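Local coordinates for exopolysaccharide biosynthesis protein (Pantoea stewartii subsp. stewartii DC283, PDB 6TGF) that modifies glycan biofilm, probably by hydrolysing exopolysaccharide, using a parallel beta-helix fold like that of bacteriophage tailspikes, at residues Q678-H683 with A687-N692; E715-V720 with T726-Y731. All coordinates share one frame; numbering follows the deposited sequence.

Contact 1: Q678-H683 with A687-N692; sequences QRFSLH and AGVGAN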
loop_
_atom_site.group_PDB
_atom_site.type_symbol
_atom_site.label_atom_id
_atom_site.label_comp_id
_atom_site.label_asym_id
_atom_site.label_seq_id
_atom_site.Cartn_x
_atom_site.Cartn_y
_atom_site.Cartn_z
ATOM N N GLN B 678 -36.144 -15.731 -42.022
ATOM C CA GLN B 678 -37.011 -15.763 -40.813
ATOM C C GLN B 678 -37.398 -17.217 -40.528
ATOM O O GLN B 678 -38.215 -17.766 -41.289
ATOM C CB GLN B 678 -38.258 -14.901 -41.018
ATOM C CG GLN B 678 -37.947 -13.450 -41.348
ATOM C CD GLN B 678 -39.178 -12.652 -41.697
ATOM O OE1 GLN B 678 -39.182 -11.872 -42.648
ATOM N NE2 GLN B 678 -40.237 -12.840 -40.927
ATOM N N ARG B 679 -36.814 -17.818 -39.485
ATOM C CA ARG B 679 -37.040 -19.238 -39.106
ATOM C C ARG B 679 -36.952 -19.396 -37.585
ATOM O O ARG B 679 -36.195 -18.633 -36.957
ATOM C CB ARG B 679 -35.985 -20.154 -39.736
ATOM C CG ARG B 679 -35.868 -20.064 -41.250
ATOM C CD ARG B 679 -34.593 -20.728 -41.727
ATOM N NE ARG B 679 -34.427 -20.652 -43.171
ATOM C CZ ARG B 679 -33.355 -21.078 -43.833
ATOM N NH1 ARG B 679 -32.337 -21.618 -43.180
ATOM N NH2 ARG B 679 -33.302 -20.966 -45.149
ATOM N N PHE B 680 -37.692 -20.363 -37.035
ATOM C CA PHE B 680 -37.446 -20.962 -35.697
ATOM C C PHE B 680 -37.580 -22.484 -35.819
ATOM O O PHE B 680 -37.981 -22.978 -36.891
ATOM C CB PHE B 680 -38.347 -20.329 -34.631
ATOM C CG PHE B 680 -39.731 -20.911 -34.486
ATOM C CD1 PHE B 680 -39.970 -21.978 -33.632
ATOM C CD2 PHE B 680 -40.803 -20.357 -35.168
ATOM C CE1 PHE B 680 -41.249 -22.496 -33.486
ATOM C CE2 PHE B 680 -42.080 -20.877 -35.020
ATOM C CZ PHE B 680 -42.301 -21.945 -34.180
ATOM N N SER B 681 -37.223 -23.204 -34.755
ATOM C CA SER B 681 -37.116 -24.684 -34.734
ATOM C C SER B 681 -36.963 -25.173 -33.290
ATOM O O SER B 681 -35.825 -25.177 -32.788
ATOM C CB SER B 681 -35.971 -25.138 -35.605
ATOM O OG SER B 681 -35.631 -26.491 -35.343
ATOM N N LEU B 682 -38.080 -25.541 -32.654
ATOM C CA LEU B 682 -38.131 -26.131 -31.290
ATOM C C LEU B 682 -38.523 -27.609 -31.413
ATOM O O LEU B 682 -39.667 -27.879 -31.829
ATOM C CB LEU B 682 -39.138 -25.340 -30.448
ATOM C CG LEU B 682 -39.319 -25.806 -29.003
ATOM C CD1 LEU B 682 -38.015 -25.717 -28.224
ATOM C CD2 LEU B 682 -40.403 -24.997 -28.309
ATOM N N HIS B 683 -37.606 -28.524 -31.080
ATOM C CA HIS B 683 -37.777 -29.992 -31.253
ATOM C C HIS B 683 -37.039 -30.758 -30.148
ATOM O O HIS B 683 -36.531 -30.110 -29.213
ATOM C CB HIS B 683 -37.313 -30.409 -32.656
ATOM C CG HIS B 683 -35.867 -30.152 -32.923
ATOM N ND1 HIS B 683 -34.870 -31.007 -32.494
ATOM C CD2 HIS B 683 -35.248 -29.153 -33.585
ATOM C CE1 HIS B 683 -33.699 -30.540 -32.873
ATOM N NE2 HIS B 683 -33.903 -29.402 -33.544
ATOM N N ALA B 687 -39.447 -35.221 -32.998
ATOM C CA ALA B 687 -40.658 -34.423 -33.302
ATOM C C ALA B 687 -40.465 -32.985 -32.808
ATOM O O ALA B 687 -39.547 -32.755 -31.997
ATOM C CB ALA B 687 -41.862 -35.065 -32.660
ATOM N N GLY B 688 -41.302 -32.056 -33.281
ATOM C CA GLY B 688 -41.294 -30.651 -32.833
ATOM C C GLY B 688 -42.059 -29.728 -33.764
ATOM O O GLY B 688 -42.890 -30.222 -34.554
ATOM N N VAL B 689 -41.777 -28.426 -33.664
ATOM C CA VAL B 689 -42.501 -27.327 -34.370
ATOM C C VAL B 689 -41.468 -26.300 -34.853
ATOM O O VAL B 689 -40.382 -26.226 -34.244
ATOM C CB VAL B 689 -43.565 -26.695 -33.448
ATOM C CG1 VAL B 689 -42.966 -26.181 -32.146
ATOM C CG2 VAL B 689 -44.358 -25.598 -34.143
ATOM N N GLY B 690 -41.794 -25.560 -35.917
ATOM C CA GLY B 690 -40.951 -24.485 -36.478
ATOM C C GLY B 690 -41.745 -23.561 -37.384
ATOM O O GLY B 690 -42.984 -23.669 -37.398
ATOM N N ALA B 691 -41.054 -22.680 -38.111
ATOM C CA ALA B 691 -41.619 -21.787 -39.152
ATOM C C ALA B 691 -40.526 -21.476 -40.180
ATOM O O ALA B 691 -39.349 -21.423 -39.780
ATOM C CB ALA B 691 -42.163 -20.533 -38.515
ATOM N N ASN B 692 -40.895 -21.300 -41.454
ATOM C CA ASN B 692 -39.937 -21.028 -42.561
ATOM C C ASN B 692 -40.156 -19.604 -43.088
ATOM O O ASN B 692 -41.151 -18.965 -42.688
ATOM C CB ASN B 692 -40.015 -22.097 -43.658
ATOM C CG ASN B 692 -41.232 -21.990 -44.553
ATOM O OD1 ASN B 692 -42.080 -21.118 -44.373
ATOM N ND2 ASN B 692 -41.326 -22.877 -45.530
#
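The carbonyl oxygen of Leu682 takes a nearly straight hydrogen bond from the backbone N of Val689 (N to O 2.8 Å, 172° at the hydrogen) and meets a second, softer donor in the CA-H of Gly688. In return Leu682 N donates to Val689 O at 2.9 Å, closing one hydrogen-bonded pair of an antiparallel hairpin. The next such pair, Phe680 with Ala691, is joined by two weak bonds.

Side-chain packing is added at this pair. With CG placed between its own N and carbonyl carbon (chi1 85°), the Phe680 ring folds over the partner strand and lays one face on Gly690. Gly690 CA sits 3.7 Å from the ring centroid, a CH-pi contact that suits glycine, whose bare backbone lets the flat ring come down on the chain. At one side of the ring CE2 meets Ala691 CB at 3.5 Å, and at its outer end CZ approaches Val689 CG2 at 4.2 Å. Phe680, Leu682, Val689 and Ala691 thus give the hairpin one apolar face, on which small and beta-branched residues fit beside the aromatic. On the other face, Ser681 and His683 stand across from Gly690 and Gly688 and turn their polar ends to another chain: Ser681 OG bonds Leu581 O of the second subunit, His683 NE2 its Gly610 O.

Strand 697-704 continues the sheet beyond 688-691, strand 602-610 touches the start of 678-683, Leu682 and His683 pair with a strand of the second subunit, and Phe680 packs on Leu682 of the third.

Contact 2: E715-V720 with T726-Y731; sequences EGFVSV and TVALPY
Val720 and Val727 hold the tight part of this hairpin, exchanging two nearly straight backbone bonds, 176° at the hydrogen of Val720 N and 171° at that of Val727 N. Beside them Val720 CG2 meets Leu729 CB at 3.6 Å and Val718 CG2 meets the same CB at 3.9 Å, branched residues that suit extended strands and a buried face. On the reverse face the Phe717 ring rests against Ala728 and Pro730, its CE2 3.8 Å from Pro730 CB.

The end toward solvent is looser. Exposed Glu715 opens a classic beta bulge, in which its N and that of Gly716 both donate weakly to Tyr731 O, and its extended chain crosses the Tyr731 ring obliquely. A chi1 of 66° still bends that ring back over Gly716, whose CA lies 3.9 Å from the centroid in a CH-pi contact; having no side chain, glycine allows the ring to lie so low. Tyr731 OH lies 2.7 Å from a water oxygen, and that water donates a hydrogen bond to Phe717 O.

The two strands form a sheet by themselves within the chain, but in the trimer Phe717 and Val718 pair antiparallel with a strand of the second subunit, and Val720 pairs parallel with one of the third.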
loop_
_atom_site.group_PDB
_atom_site.type_symbol
_atom_site.label_atom_id
_atom_site.label_comp_id
_atom_site.label_asym_id
_atom_site.label_seq_id
_atom_site.Cartn_x
_atom_site.Cartn_y
_atom_site.Cartn_z
ATOM N N GLU B 715 -62.689 -38.523 -34.692
ATOM C CA GLU B 715 -63.059 -39.027 -33.339
ATOM C C GLU B 715 -63.589 -37.860 -32.498
ATOM O O GLU B 715 -64.636 -38.032 -31.842
ATOM C CB GLU B 715 -61.862 -39.689 -32.655
ATOM C CG GLU B 715 -62.124 -40.065 -31.206
ATOM C CD GLU B 715 -61.100 -40.996 -30.582
ATOM O OE1 GLU B 715 -59.917 -40.915 -30.963
ATOM O OE2 GLU B 715 -61.491 -41.801 -29.714
ATOM N N GLY B 716 -62.881 -36.727 -32.515
ATOM C CA GLY B 716 -63.254 -35.502 -31.782
ATOM C C GLY B 716 -62.570 -34.269 -32.347
ATOM O O GLY B 716 -62.003 -34.357 -33.452
ATOM N N PHE B 717 -62.629 -33.158 -31.606
ATOM C CA PHE B 717 -62.049 -31.840 -31.979
ATOM C C PHE B 717 -61.407 -31.187 -30.750
ATOM O O PHE B 717 -61.706 -31.609 -29.612
ATOM C CB PHE B 717 -63.127 -30.916 -32.549
ATOM C CG PHE B 717 -63.866 -31.468 -33.740
ATOM C CD1 PHE B 717 -64.935 -32.336 -33.574
ATOM C CD2 PHE B 717 -63.493 -31.119 -35.028
ATOM C CE1 PHE B 717 -65.612 -32.847 -34.671
ATOM C CE2 PHE B 717 -64.173 -31.629 -36.121
ATOM C CZ PHE B 717 -65.229 -32.490 -35.943
ATOM N N VAL B 718 -60.553 -30.187 -30.986
ATOM C CA VAL B 718 -59.992 -29.277 -29.943
ATOM C C VAL B 718 -60.065 -27.839 -30.470
ATOM O O VAL B 718 -59.815 -27.637 -31.674
ATOM C CB VAL B 718 -58.555 -29.669 -29.542
ATOM C CG1 VAL B 718 -58.531 -30.961 -28.740
ATOM C CG2 VAL B 718 -57.621 -29.767 -30.739
ATOM N N SER B 719 -60.421 -26.889 -29.601
ATOM C CA SER B 719 -60.503 -25.437 -29.913
ATOM C C SER B 719 -59.090 -24.888 -30.135
ATOM O O SER B 719 -58.272 -24.980 -29.203
ATOM C CB SER B 719 -61.221 -24.684 -28.821
ATOM O OG SER B 719 -61.215 -23.288 -29.079
ATOM N N VAL B 720 -58.819 -24.357 -31.332
ATOM C CA VAL B 720 -57.508 -23.755 -31.721
ATOM C C VAL B 720 -57.787 -22.428 -32.437
ATOM O O VAL B 720 -58.696 -22.400 -33.289
ATOM C CB VAL B 720 -56.684 -24.713 -32.605
ATOM C CG1 VAL B 720 -55.296 -24.165 -32.902
ATOM C CG2 VAL B 720 -56.577 -26.103 -31.998
ATOM N N THR B 726 -61.126 -18.454 -33.946
ATOM C CA THR B 726 -61.313 -19.673 -33.112
ATOM C C THR B 726 -62.052 -20.728 -33.943
ATOM O O THR B 726 -63.208 -20.464 -34.329
ATOM C CB THR B 726 -62.070 -19.363 -31.812
ATOM O OG1 THR B 726 -61.585 -18.126 -31.289
ATOM C CG2 THR B 726 -61.917 -20.450 -30.771
ATOM N N VAL B 727 -61.403 -21.866 -34.211
ATOM C CA VAL B 727 -61.943 -22.976 -35.053
ATOM C C VAL B 727 -61.721 -24.308 -34.328
ATOM O O VAL B 727 -61.064 -24.304 -33.267
ATOM C CB VAL B 727 -61.302 -22.972 -36.456
ATOM C CG1 VAL B 727 -61.589 -21.677 -37.202
ATOM C CG2 VAL B 727 -59.805 -23.233 -36.404
ATOM N N ALA B 728 -62.257 -25.398 -34.886
ATOM C CA ALA B 728 -62.155 -26.778 -34.357
ATOM C C ALA B 728 -61.118 -27.563 -35.170
ATOM O O ALA B 728 -61.380 -27.824 -36.361
ATOM C CB ALA B 728 -63.507 -27.446 -34.406
ATOM N N LEU B 729 -59.986 -27.916 -34.551
ATOM C CA LEU B 729 -58.942 -28.782 -35.164
ATOM C C LEU B 729 -59.379 -30.238 -35.025
ATOM O O LEU B 729 -59.470 -30.753 -33.913
ATOM C CB LEU B 729 -57.591 -28.542 -34.484
ATOM C CG LEU B 729 -56.375 -29.030 -35.271
ATOM C CD1 LEU B 729 -56.035 -28.065 -36.396
ATOM C CD2 LEU B 729 -55.172 -29.226 -34.360
ATOM N N PRO B 730 -59.661 -30.946 -36.143
ATOM C CA PRO B 730 -60.158 -32.318 -36.077
ATOM C C PRO B 730 -59.033 -33.323 -35.805
ATOM O O PRO B 730 -57.879 -32.973 -35.981
ATOM C CB PRO B 730 -60.743 -32.525 -37.479
ATOM C CG PRO B 730 -59.837 -31.699 -38.365
ATOM C CD PRO B 730 -59.485 -30.484 -37.529
ATOM N N TYR B 731 -59.395 -34.539 -35.391
ATOM C CA TYR B 731 -58.452 -35.662 -35.166
ATOM C C TYR B 731 -59.201 -36.996 -35.264
ATOM O O TYR B 731 -60.362 -37.075 -34.822
ATOM C CB TYR B 731 -57.720 -35.476 -33.835
ATOM C CG TYR B 731 -58.573 -35.554 -32.592
ATOM C CD1 TYR B 731 -58.933 -36.775 -32.041
ATOM C CD2 TYR B 731 -58.990 -34.405 -31.940
ATOM C CE1 TYR B 731 -59.704 -36.853 -30.892
ATOM C CE2 TYR B 731 -59.759 -34.465 -30.787
ATOM C CZ TYR B 731 -60.120 -35.693 -30.262
ATOM O OH TYR B 731 -60.878 -35.761 -29.130
HETATM O O HOH W 1 -61.310 -33.469 -27.733
#

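Overall arrangement
Both contacts are antiparallel hairpins following one another near the C-terminal end of the chain, far from its centre. Their centres lie 22 Å apart and their nearest atoms about 11 Å, without touching. Each is mostly buried in the trimer, where the other two subunits come within reach. Contact 1, in a three-stranded sheet, is extended by the second subunit and sends polar side chains to it; contact 2, two-stranded, is extended by both other subunits and has mainly apolar side chains on both faces, with an exposed end at Glu715. A ring over glycine recurs in both. Asp696 connects the regions: its N bonds Asn692 OD1 in its own chain, while OD1 of Asp696 of the third subunit bonds Ser719 OG.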